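Long-range contact in transglutaminase elicitor (Phytophthora sojae, PDB 3TW5), which probably cross-links proteins through glutamine and lysine side chains as a transglutaminase, and serves as an elicitor recognised in plant innate immunity: residues A[83-87]-A[109-113]. The protein carries 1 engineered substitution. Numbering follows the deposited sequence.
Sequences NGIDS and CSIRT
Residues 83-87 leave helix 72-82 at Asn83 and fold into a type I β-turn, Gly84-Ser87: Gly84 (phi/psi -99/-150) precedes Ile85 and Asp86, whose helical angles (-64/-42 and -66/-15) let Ser87 N reach Gly84 O at 3.3 Å. The p rotamer of Ser87 brings its OG to the same Gly84 O at 2.6 Å, a second bond across the turn. Residues 109-113 are extended, running out of strand 107-110, with Ser110 at -114/113 and Ile111 at -118/130. The backbones are closest at Ile85 and Ser110, CA to CA 6.6 Å, and no backbone hydrogen bond links the segments. Ile85 (chi1 m, chi2 t) points toward the extended chain: its CG2 lies 3.6 Å from Ser110 O, its CG1 3.8 Å from Ser110 CB, and its CD1 3.6 Å from both Ile111 C and Arg112 N. The CA-to-CB bond of Ile111 points away. The contact packs the turn after helix 72-82 against the edge strand of a small three-stranded antiparallel sheet; Cys94-Cys109 joins its two outer strands and Cys100-Cys120 pins the intervening loop to the central one, 118-122, whose Tyr119 and Ile121 also touch Ile85. Next to this apolar contact Arg112 (chi1-chi3 m, t, p) lays its CG 3.8 Å from Ile85 CD1 and brings NH1 to Asp86 OD2 at 2.9 Å, a salt bridge whose hydrogen bond is weak (120° at the proton). The same NH1 pairs with Asp77 on the helix, while NE meets Asp47, whose carboxylate also accepts a hydrogen bond from Ile85 N. Ser110 OG bonds chiefly to Ser108 O.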
loop_
_atom_site.group_PDB
_atom_site.type_symbol
_atom_site.label_atom_id
_atom_site.label_comp_id
_atom_site.label_asym_id
_atom_site.label_seq_id
_atom_site.Cartn_x
_atom_site.Cartn_y
_atom_site.Cartn_z
ATOM N N ASN A 83 17.454 -3.258 7.218
ATOM C CA ASN A 83 16.001 -3.275 7.382
ATOM C C ASN A 83 15.492 -3.747 8.742
ATOM O O ASN A 83 14.345 -3.476 9.101
ATOM C CB ASN A 83 15.370 -4.119 6.273
ATOM C CG ASN A 83 15.567 -3.514 4.900
ATOM O OD1 ASN A 83 16.489 -3.882 4.173
ATOM N ND2 ASN A 83 14.706 -2.573 4.541
ATOM N N GLY A 84 16.342 -4.447 9.491
ATOM C CA GLY A 84 15.937 -5.058 10.756
ATOM C C GLY A 84 16.305 -4.275 12.004
ATOM O O GLY A 84 16.380 -3.047 11.982
ATOM N N ILE A 85 16.535 -5.004 13.093
ATOM C CA ILE A 85 16.826 -4.415 14.401
ATOM C C ILE A 85 18.139 -3.618 14.405
ATOM O O ILE A 85 18.201 -2.523 14.969
ATOM C CB ILE A 85 16.792 -5.498 15.528
ATOM C CG1 ILE A 85 15.347 -5.951 15.770
ATOM C CG2 ILE A 85 17.417 -4.986 16.826
ATOM C CD1 ILE A 85 15.204 -7.280 16.487
ATOM N N ASP A 86 19.167 -4.156 13.752
ATOM C CA ASP A 86 20.481 -3.507 13.706
ATOM C C ASP A 86 20.489 -2.178 12.950
ATOM O O ASP A 86 21.431 -1.395 13.083
ATOM C CB ASP A 86 21.539 -4.454 13.136
ATOM C CG ASP A 86 22.066 -5.437 14.170
ATOM O OD1 ASP A 86 22.025 -5.126 15.380
ATOM O OD2 ASP A 86 22.536 -6.521 13.768
ATOM N N SER A 87 19.438 -1.923 12.173
ATOM C CA SER A 87 19.296 -0.661 11.447
ATOM C C SER A 87 18.937 0.513 12.366
ATOM O O SER A 87 18.930 1.665 11.930
ATOM C CB SER A 87 18.265 -0.795 10.320
ATOM O OG SER A 87 16.943 -0.831 10.823
ATOM N N CYS A 109 10.781 -2.953 22.996
ATOM C CA CYS A 109 12.143 -3.470 23.045
ATOM C C CYS A 109 12.310 -4.626 22.075
ATOM O O CYS A 109 11.612 -5.639 22.169
ATOM C CB CYS A 109 12.555 -3.886 24.453
ATOM S SG CYS A 109 14.332 -4.231 24.575
ATOM N N SER A 110 13.239 -4.444 21.140
ATOM C CA SER A 110 13.438 -5.370 20.036
ATOM C C SER A 110 14.797 -6.049 20.129
ATOM O O SER A 110 15.836 -5.403 19.986
ATOM C CB SER A 110 13.304 -4.628 18.706
ATOM O OG SER A 110 12.148 -3.811 18.692
ATOM N N ILE A 111 14.772 -7.356 20.372
ATOM C CA ILE A 111 15.982 -8.156 20.513
ATOM C C ILE A 111 16.018 -9.218 19.419
ATOM O O ILE A 111 15.040 -9.933 19.208
ATOM C CB ILE A 111 16.067 -8.821 21.918
ATOM C CG1 ILE A 111 16.058 -7.755 23.020
ATOM C CG2 ILE A 111 17.314 -9.697 22.039
ATOM C CD1 ILE A 111 15.671 -8.275 24.390
ATOM N N ARG A 112 17.149 -9.305 18.724
ATOM C CA ARG A 112 17.348 -10.310 17.682
ATOM C C ARG A 112 17.393 -11.721 18.265
ATOM O O ARG A 112 17.601 -11.904 19.466
ATOM C CB ARG A 112 18.639 -10.034 16.906
ATOM C CG ARG A 112 18.617 -8.776 16.053
ATOM C CD ARG A 112 19.871 -8.670 15.206
ATOM N NE ARG A 112 19.889 -9.668 14.138
ATOM C CZ ARG A 112 20.956 -9.977 13.410
ATOM N NH1 ARG A 112 22.117 -9.373 13.621
ATOM N NH2 ARG A 112 20.863 -10.900 12.466
ATOM N N THR A 113 17.195 -12.714 17.402
ATOM C CA THR A 113 17.268 -14.118 17.791
ATOM C C THR A 113 18.716 -14.492 18.103
ATOM O O THR A 113 19.597 -14.369 17.250
ATOM C CB THR A 113 16.718 -15.033 16.677
ATOM O OG1 THR A 113 15.469 -14.518 16.203
ATOM C CG2 THR A 113 16.513 -16.449 17.190
#